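PDB 3TQV: nicotinate-nucleotide pyrophosphorylase from Francisella tularensis subsp. tularensis, which probably catalyses the decarboxylating transfer of phosphoribose from 5-phospho-alpha-D-ribose 1-diphosphate to quinolinate, giving nicotinate ribonucleotide for NAD(+) biosynthesis. Local coordinates for residues D35-Q39 / R101-T105; A41-T47 / L96-R101; L58-A64 / F113-S118. All blocks are in the same frame, centred on the assembly; numbering follows the deposited sequence.

Contact 1 of 3, residues D35-Q39 / R101-T105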
loop_
_atom_site.group_PDB
_atom_site.type_symbol
_atom_site.label_atom_id
_atom_site.label_comp_id
_atom_site.label_asym_id
_atom_site.label_seq_id
_atom_site.Cartn_x
_atom_site.Cartn_y
_atom_site.Cartn_z
ATOM N N ASP B 35 17.222 5.032 17.337
ATOM C CA ASP B 35 17.726 3.753 16.855
ATOM C C ASP B 35 18.753 3.215 17.844
ATOM O O ASP B 35 19.907 3.658 17.864
ATOM C CB ASP B 35 18.365 3.954 15.484
ATOM C CG ASP B 35 18.778 2.653 14.832
ATOM O OD1 ASP B 35 18.870 1.616 15.536
ATOM O OD2 ASP B 35 19.018 2.683 13.604
ATOM N N ILE B 36 18.346 2.269 18.678
ATOM C CA ILE B 36 19.242 1.809 19.739
ATOM C C ILE B 36 20.402 0.967 19.239
ATOM O O ILE B 36 21.471 0.983 19.837
ATOM C CB ILE B 36 18.510 1.042 20.872
ATOM C CG1 ILE B 36 17.872 -0.248 20.352
ATOM C CG2 ILE B 36 17.491 1.938 21.567
ATOM C CD1 ILE B 36 17.229 -1.093 21.452
ATOM N N THR B 37 20.189 0.232 18.151
ATOM C CA THR B 37 21.209 -0.674 17.627
ATOM C C THR B 37 22.258 0.090 16.824
ATOM O O THR B 37 23.418 -0.322 16.745
ATOM C CB THR B 37 20.592 -1.799 16.764
ATOM O OG1 THR B 37 19.654 -2.544 17.544
ATOM C CG2 THR B 37 21.661 -2.746 16.279
ATOM N N ALA B 38 21.854 1.209 16.235
ATOM C CA ALA B 38 22.793 2.075 15.531
ATOM C C ALA B 38 23.889 2.579 16.476
ATOM O O ALA B 38 24.999 2.904 16.050
ATOM C CB ALA B 38 22.060 3.244 14.888
ATOM N N GLN B 39 23.568 2.623 17.761
ATOM C CA GLN B 39 24.484 3.134 18.763
ATOM C C GLN B 39 25.674 2.217 18.958
ATOM O O GLN B 39 26.662 2.586 19.601
ATOM C CB GLN B 39 23.750 3.343 20.081
ATOM C CG GLN B 39 22.859 4.567 20.056
ATOM C CD GLN B 39 23.649 5.821 19.745
ATOM O OE1 GLN B 39 24.756 6.009 20.258
ATOM N NE2 GLN B 39 23.099 6.676 18.885
ATOM N N ARG B 101 25.770 5.656 11.264
ATOM C CA ARG B 101 24.603 5.543 12.118
ATOM C C ARG B 101 23.401 6.155 11.438
ATOM O O ARG B 101 22.335 5.559 11.380
ATOM C CB ARG B 101 24.874 6.222 13.466
ATOM C CG ARG B 101 26.140 5.723 14.133
ATOM C CD ARG B 101 26.242 6.210 15.557
ATOM N NE ARG B 101 27.340 5.579 16.289
ATOM C CZ ARG B 101 27.723 5.952 17.502
ATOM N NH1 ARG B 101 27.094 6.941 18.108
ATOM N NH2 ARG B 101 28.725 5.346 18.110
ATOM N N SER B 102 23.590 7.358 10.920
ATOM C CA SER B 102 22.556 8.046 10.156
ATOM C C SER B 102 22.099 7.139 9.015
ATOM O O SER B 102 20.912 6.860 8.864
ATOM C CB SER B 102 23.115 9.356 9.596
ATOM O OG SER B 102 23.706 10.149 10.607
ATOM N N ILE B 103 23.060 6.654 8.234
ATOM C CA ILE B 103 22.769 5.810 7.087
ATOM C C ILE B 103 21.993 4.548 7.476
ATOM O O ILE B 103 21.004 4.192 6.818
ATOM C CB ILE B 103 24.058 5.412 6.349
ATOM C CG1 ILE B 103 24.644 6.615 5.610
ATOM C CG2 ILE B 103 23.780 4.304 5.350
ATOM C CD1 ILE B 103 26.031 6.370 5.045
ATOM N N LEU B 104 22.445 3.877 8.534
ATOM C CA LEU B 104 21.807 2.643 8.962
ATOM C C LEU B 104 20.389 2.918 9.432
ATOM O O LEU B 104 19.534 2.024 9.441
ATOM C CB LEU B 104 22.599 1.960 10.087
ATOM C CG LEU B 104 23.930 1.307 9.706
ATOM C CD1 LEU B 104 24.596 0.660 10.921
ATOM C CD2 LEU B 104 23.757 0.316 8.552
ATOM N N THR B 105 20.153 4.159 9.830
ATOM C CA THR B 105 18.855 4.563 10.336
ATOM C C THR B 105 17.960 5.020 9.195
ATOM O O THR B 105 16.783 4.659 9.138
ATOM C CB THR B 105 18.995 5.660 11.400
ATOM O OG1 THR B 105 19.689 5.117 12.536
ATOM C CG2 THR B 105 17.624 6.167 11.828
HETATM O O HOH W 1 25.077 8.705 17.269
#

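Contact 2 of 3, residues A41-T47 / L96-R101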
loop_
_atom_site.group_PDB
_atom_site.type_symbol
_atom_site.label_atom_id
_atom_site.label_comp_id
_atom_site.label_asym_id
_atom_site.label_seq_id
_atom_site.Cartn_x
_atom_site.Cartn_y
_atom_site.Cartn_z
ATOM N N ALA B 41 27.359 1.053 16.389
ATOM C CA ALA B 41 28.253 1.205 15.241
ATOM C C ALA B 41 29.264 2.333 15.440
ATOM O O ALA B 41 28.993 3.295 16.148
ATOM C CB ALA B 41 27.463 1.413 13.969
ATOM N N GLU B 42 30.441 2.198 14.835
ATOM C CA GLU B 42 31.447 3.247 14.930
ATOM C C GLU B 42 30.809 4.547 14.475
ATOM O O GLU B 42 30.035 4.552 13.524
ATOM C CB GLU B 42 32.663 2.939 14.050
ATOM C CG GLU B 42 33.714 2.023 14.655
ATOM C CD GLU B 42 35.068 2.152 13.949
ATOM O OE1 GLU B 42 35.434 1.247 13.163
ATOM O OE2 GLU B 42 35.765 3.165 14.176
ATOM N N ASP B 43 31.124 5.642 15.159
ATOM C CA ASP B 43 30.554 6.945 14.831
ATOM C C ASP B 43 31.443 7.646 13.805
ATOM O O ASP B 43 32.115 8.629 14.112
ATOM C CB ASP B 43 30.405 7.791 16.101
ATOM C CG ASP B 43 29.624 9.071 15.870
ATOM O OD1 ASP B 43 28.716 9.080 15.011
ATOM O OD2 ASP B 43 29.914 10.072 16.553
ATOM N N ILE B 44 31.444 7.124 12.583
ATOM C CA ILE B 44 32.344 7.594 11.541
ATOM C C ILE B 44 31.625 7.766 10.200
ATOM O O ILE B 44 30.438 7.466 10.066
ATOM C CB ILE B 44 33.497 6.605 11.330
ATOM C CG1 ILE B 44 32.978 5.323 10.674
ATOM C CG2 ILE B 44 34.181 6.276 12.657
ATOM C CD1 ILE B 44 34.025 4.606 9.825
ATOM N N ASP B 45 32.340 8.264 9.202
ATOM C CA ASP B 45 31.775 8.333 7.864
ATOM C C ASP B 45 32.043 7.034 7.128
ATOM O O ASP B 45 33.020 6.332 7.400
ATOM C CB ASP B 45 32.339 9.516 7.069
ATOM C CG ASP B 45 31.608 10.817 7.360
ATOM O OD1 ASP B 45 30.763 10.834 8.276
ATOM O OD2 ASP B 45 31.881 11.826 6.679
ATOM N N THR B 46 31.157 6.711 6.201
ATOM C CA THR B 46 31.409 5.633 5.271
ATOM C C THR B 46 30.668 5.866 3.966
ATOM O O THR B 46 30.344 6.995 3.603
ATOM C CB THR B 46 31.034 4.274 5.855
ATOM O OG1 THR B 46 31.351 3.257 4.904
ATOM C CG2 THR B 46 29.557 4.205 6.195
ATOM N N THR B 47 30.381 4.777 3.280
ATOM C CA THR B 47 29.900 4.825 1.922
ATOM C C THR B 47 28.830 3.758 1.780
ATOM O O THR B 47 28.762 2.831 2.582
ATOM C CB THR B 47 31.075 4.514 0.960
ATOM O OG1 THR B 47 31.171 5.527 -0.056
ATOM C CG2 THR B 47 30.938 3.108 0.341
ATOM N N LEU B 96 25.593 6.654 -1.561
ATOM C CA LEU B 96 25.591 7.443 -0.348
ATOM C C LEU B 96 27.015 7.586 0.161
ATOM O O LEU B 96 27.839 6.672 0.036
ATOM C CB LEU B 96 24.696 6.804 0.728
ATOM C CG LEU B 96 23.172 6.656 0.544
ATOM C CD1 LEU B 96 22.566 5.975 1.762
ATOM C CD2 LEU B 96 22.457 7.986 0.305
ATOM N N LYS B 97 27.294 8.760 0.704
ATOM C CA LYS B 97 28.504 8.988 1.463
ATOM C C LYS B 97 28.094 9.726 2.734
ATOM O O LYS B 97 27.434 10.778 2.676
ATOM C CB LYS B 97 29.497 9.797 0.635
ATOM C CG LYS B 97 30.639 10.406 1.418
ATOM C CD LYS B 97 31.927 9.615 1.260
ATOM C CE LYS B 97 33.160 10.510 1.454
ATOM N NZ LYS B 97 33.548 11.239 0.200
ATOM N N GLY B 98 28.432 9.164 3.890
ATOM C CA GLY B 98 28.101 9.848 5.119
ATOM C C GLY B 98 28.282 9.028 6.360
ATOM O O GLY B 98 29.023 8.055 6.354
ATOM N N ASN B 99 27.594 9.429 7.426
ATOM C CA ASN B 99 27.715 8.785 8.729
ATOM C C ASN B 99 27.035 7.418 8.796
ATOM O O ASN B 99 25.892 7.269 8.391
ATOM C CB ASN B 99 27.157 9.707 9.816
ATOM C CG ASN B 99 27.222 9.085 11.193
ATOM O OD1 ASN B 99 26.311 8.363 11.608
ATOM N ND2 ASN B 99 28.310 9.353 11.911
ATOM N N VAL B 100 27.750 6.429 9.326
ATOM C CA VAL B 100 27.258 5.055 9.439
ATOM C C VAL B 100 25.897 4.952 10.144
ATOM O O VAL B 100 24.993 4.251 9.688
ATOM C CB VAL B 100 28.247 4.193 10.238
ATOM C CG1 VAL B 100 28.060 2.742 9.899
ATOM C CG2 VAL B 100 29.661 4.612 9.957
ATOM N N ARG B 101 25.770 5.656 11.264
ATOM C CA ARG B 101 24.603 5.543 12.118
ATOM C C ARG B 101 23.401 6.155 11.438
ATOM O O ARG B 101 22.335 5.559 11.380
ATOM C CB ARG B 101 24.874 6.222 13.466
ATOM C CG ARG B 101 26.140 5.723 14.133
ATOM C CD ARG B 101 26.242 6.210 15.557
ATOM N NE ARG B 101 27.340 5.579 16.289
ATOM C CZ ARG B 101 27.723 5.952 17.502
ATOM N NH1 ARG B 101 27.094 6.941 18.108
ATOM N NH2 ARG B 101 28.725 5.346 18.110
HETATM O O HOH W 2 30.350 11.042 11.059
#

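Contact 3 of 3, residues L58-A64 / F113-S118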
loop_
_atom_site.group_PDB
_atom_site.type_symbol
_atom_site.label_atom_id
_atom_site.label_comp_id
_atom_site.label_asym_id
_atom_site.label_seq_id
_atom_site.Cartn_x
_atom_site.Cartn_y
_atom_site.Cartn_z
ATOM N N LEU B 58 11.793 3.445 -11.630
ATOM C CA LEU B 58 12.101 4.194 -10.426
ATOM C C LEU B 58 11.096 5.296 -10.139
ATOM O O LEU B 58 10.663 6.032 -11.035
ATOM C CB LEU B 58 13.501 4.798 -10.523
ATOM C CG LEU B 58 13.951 5.810 -9.450
ATOM C CD1 LEU B 58 13.766 5.249 -8.033
ATOM C CD2 LEU B 58 15.410 6.224 -9.684
ATOM N N CYS B 59 10.743 5.395 -8.864
ATOM C CA CYS B 59 9.907 6.463 -8.339
ATOM C C CYS B 59 10.197 6.593 -6.837
ATOM O O CYS B 59 10.250 5.599 -6.108
ATOM C CB CYS B 59 8.435 6.166 -8.611
ATOM S SG CYS B 59 7.319 7.523 -8.206
ATOM N N GLY B 60 10.428 7.812 -6.371
ATOM C CA GLY B 60 10.738 8.002 -4.967
ATOM C C GLY B 60 11.922 8.886 -4.620
ATOM O O GLY B 60 12.137 9.164 -3.445
ATOM N N GLN B 61 12.689 9.316 -5.620
ATOM C CA GLN B 61 13.773 10.284 -5.404
ATOM C C GLN B 61 13.465 11.334 -4.336
ATOM O O GLN B 61 14.171 11.418 -3.326
ATOM C CB GLN B 61 14.148 10.982 -6.710
ATOM C CG GLN B 61 15.213 10.237 -7.512
ATOM C CD GLN B 61 15.665 11.000 -8.752
ATOM O OE1 GLN B 61 16.844 11.315 -8.901
ATOM N NE2 GLN B 61 14.731 11.284 -9.645
ATOM N N ASP B 62 12.412 12.121 -4.567
ATOM C CA ASP B 62 11.996 13.178 -3.635
ATOM C C ASP B 62 11.858 12.745 -2.180
ATOM O O ASP B 62 12.293 13.455 -1.278
ATOM C CB ASP B 62 10.669 13.804 -4.068
ATOM C CG ASP B 62 10.788 14.578 -5.337
ATOM O OD1 ASP B 62 11.920 14.979 -5.668
ATOM O OD2 ASP B 62 9.752 14.787 -6.002
ATOM N N PHE B 63 11.221 11.602 -1.950
ATOM C CA PHE B 63 11.081 11.081 -0.590
ATOM C C PHE B 63 12.423 10.695 0.026
ATOM O O PHE B 63 12.791 11.183 1.095
ATOM C CB PHE B 63 10.100 9.896 -0.550
ATOM C CG PHE B 63 8.690 10.271 -0.926
ATOM C CD1 PHE B 63 7.787 10.667 0.043
ATOM C CD2 PHE B 63 8.280 10.253 -2.251
ATOM C CE1 PHE B 63 6.496 11.029 -0.286
ATOM C CE2 PHE B 63 6.982 10.605 -2.588
ATOM C CZ PHE B 63 6.089 10.996 -1.596
ATOM N N ALA B 64 13.147 9.814 -0.649
ATOM C CA ALA B 64 14.477 9.421 -0.199
ATOM C C ALA B 64 15.282 10.660 0.156
ATOM O O ALA B 64 15.820 10.763 1.251
ATOM C CB ALA B 64 15.170 8.645 -1.271
ATOM N N PHE B 113 9.981 3.666 0.754
ATOM C CA PHE B 113 9.332 4.564 -0.193
ATOM C C PHE B 113 9.614 4.192 -1.651
ATOM O O PHE B 113 8.713 4.229 -2.497
ATOM C CB PHE B 113 9.710 6.018 0.065
ATOM C CG PHE B 113 8.883 6.680 1.128
ATOM C CD1 PHE B 113 9.384 6.852 2.402
ATOM C CD2 PHE B 113 7.615 7.147 0.843
ATOM C CE1 PHE B 113 8.648 7.480 3.362
ATOM C CE2 PHE B 113 6.868 7.783 1.811
ATOM C CZ PHE B 113 7.380 7.947 3.071
ATOM N N ILE B 114 10.854 3.831 -1.948
ATOM C CA ILE B 114 11.183 3.447 -3.313
ATOM C C ILE B 114 10.465 2.147 -3.660
ATOM O O ILE B 114 9.848 2.049 -4.713
ATOM C CB ILE B 114 12.710 3.306 -3.535
ATOM C CG1 ILE B 114 13.463 4.413 -2.811
ATOM C CG2 ILE B 114 13.040 3.368 -5.002
ATOM C CD1 ILE B 114 12.902 5.773 -3.056
ATOM N N GLN B 115 10.539 1.157 -2.771
ATOM C CA GLN B 115 9.872 -0.134 -2.979
ATOM C C GLN B 115 8.468 0.056 -3.473
ATOM O O GLN B 115 8.014 -0.591 -4.414
ATOM C CB GLN B 115 9.695 -0.847 -1.652
ATOM C CG GLN B 115 10.844 -1.641 -1.179
ATOM C CD GLN B 115 10.588 -2.144 0.208
ATOM O OE1 GLN B 115 9.512 -1.921 0.780
ATOM N NE2 GLN B 115 11.572 -2.822 0.770
HETATM N N MSE B 116 7.774 0.931 -2.766
HETATM C CA MSE B 116 6.357 1.095 -2.920
HETATM C C MSE B 116 6.046 1.831 -4.208
HETATM O O MSE B 116 5.364 1.303 -5.092
HETATM C CB MSE B 116 5.820 1.870 -1.730
HETATM C CG MSE B 116 4.323 1.927 -1.688
HETATM SE SE MSE B 116 3.752 3.420 -0.616
HETATM C CE MSE B 116 1.897 3.485 -1.208
ATOM N N LEU B 117 6.566 3.049 -4.310
ATOM C CA LEU B 117 6.269 3.921 -5.435
ATOM C C LEU B 117 6.810 3.368 -6.737
ATOM O O LEU B 117 6.161 3.474 -7.775
ATOM C CB LEU B 117 6.807 5.330 -5.174
ATOM C CG LEU B 117 6.172 5.944 -3.918
ATOM C CD1 LEU B 117 6.850 7.245 -3.512
ATOM C CD2 LEU B 117 4.669 6.134 -4.108
ATOM N N SER B 118 7.991 2.769 -6.686
ATOM C CA SER B 118 8.550 2.158 -7.880
ATOM C C SER B 118 7.688 0.960 -8.203
ATOM O O SER B 118 7.522 0.588 -9.365
ATOM C CB SER B 118 9.992 1.717 -7.650
ATOM O OG SER B 118 10.806 2.808 -7.284
#

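Contact 1 of 3, residues D35-Q39 / R101-T105
Residues 35-39 form a tight turn of loop that runs into a 3-10 segment around Q39, and this turn lies against the first turn of helix 100-130, residues 101-105. The backbones come nearest at A38 and R101, whose CA atoms are 5.2 Å apart, and open to 6.7 Å between the CA atoms of D35 and T105. D35 shapes the turn: its OD1 accepts a hydrogen bond from A38 N at 3.1 Å, an Asx motif, with a weak one from T37 N at 3.2 Å. The other carboxylate oxygen faces the helix, where D35 OD2 lies 2.7 Å from T105 OG1. T105 OG1 is also 2.9 Å from R101 O, one turn back in the helix, so its single proton has two acceptors within reach. The small side chain of A38 lets the backbones close up, with CB of A38 4.3 Å from CB of R101 and 3.8 Å from OG1 of T105. Beyond it the extended R101 side chain runs alongside the 3-10 segment, with Q39 O over one face of its guanidinium. A water accepts from R101 NH1 at 2.8 Å and from Q39 NE2 at 3.3 Å, joining the two side chains, while R101 NE is hydrogen-bonded to A41 O just past the turn. The contact thus fastens the loop between helix 16-31 and strand 45-52 to the start of helix 100-130. On the helix, I103 packs on strand 281-285, while T37 OG1 bonds to L173 N of the second subunit and L104 packs on H178 of that subunit.

Contact 2 of 3, residues A41-T47 / L96-R101
Two antiparallel backbone bonds fix the register: T46 N donates to G98 O at 2.5 Å and G98 N to T46 O at 2.9 Å, with D45-N99 and T47-K97 as the flanking non-hydrogen-bonded pairs. Beyond the corner at G98 and the last bridge, V100 N, in the first turn of helix 100-130, donates to I44 O at 3.0 Å. V100 also packs its CG2 on I44 CG1 at 3.5 Å. N99 is the N-cap: its OD1 accepts from S102 N and, weakly, from R101 N at 2.8 Å, while its ND2 donates to D43 OD1 at 3.1 Å and to a water at 2.8 Å, which in turn donates to D45 OD1 at 2.8 Å. The R101 guanidinium grips one carbonyl in its plane, through NE to A41 O at 2.8 Å and NH2 to A41 O at 2.9 Å. D43 OD1, 4.0 Å from R101 NE and well out of that plane, adds only a long salt bridge. T46 OG1 is satisfied by Q286 OE1. G98 adopts backbone angles at which a CB would be jammed against the preceding carbonyl. Here an antiparallel pairing of the inner strands 45-52 and 92-97 in the four-stranded sheet of the N-terminal domain leads, through the corner at G98, into an asparagine-capped helix.

Contact 3 of 3, residues L58-A64 / F113-S118
The chain at L58-A64 bends into helix 61-71 at G60, its N-cap residue, and rests across one side of helix 100-130 at F113-S118. G60 is the hollow of this interface. The end of I114 enters it, with CD1 3.5 Å from G60 O; a CB on G60 would point toward the helix and clash with that methyl, and would be jammed against the preceding carbonyl. Around the same isoleucine, L58 CD1 meets I114 CG2 at 3.6 Å and A64 CB lies 4.1 Å from I114 CD1, so I114 is wedged among L58, G60 and A64. L117, three residues further along the helix, fits between C59 and F63: its CB is 3.8 Å from C59 SG and its CD1 3.5 Å from F63 CE2. F63 also lies alongside F113. Their planes differ by 12° with centroids 4.8 Å apart, but the rings are slid so far that they barely overlap, and F63 CB instead sits over the F113 ring face in a CH-pi contact, 4.2 Å from the centroid. F63 is packed from behind by V19, L22 and V23 of helix 16-31, and C59 by Y154, A155 and C158 of helix 149-159. F113 reaches P146 of the second subunit. A polar tie lies at one end, where C59 N donates to S118 OG at 3.0 Å, giving a buried backbone amide a partner. Cohesion therefore comes chiefly from close apolar packing, with the C59 N to S118 OG hydrogen bond adding a directional link between the helix and the incoming chain.

Overall arrangement
All three contacts lie in the N-terminal domain and share helix 100-130. Contacts 1 and 2 meet at its start, with centres 10 Å apart and R101 in common; I103 and L104 of contact 1 also pack on L96, G98, T46 and A41 of contact 2. Contact 3 lies farther along the helix, its centre 21 Å from contact 1 and 22 Å from contact 2. The segments run 35-39, 41-47, 58-64, 96-101, 101-105, 113-118, so contact 2 falls within the span of contact 1, and contact 3 crosses both. One long helix thus gathers the loop, the four-stranded sheet and helix 61-71, while contacts 1 and 3 also touch the second subunit.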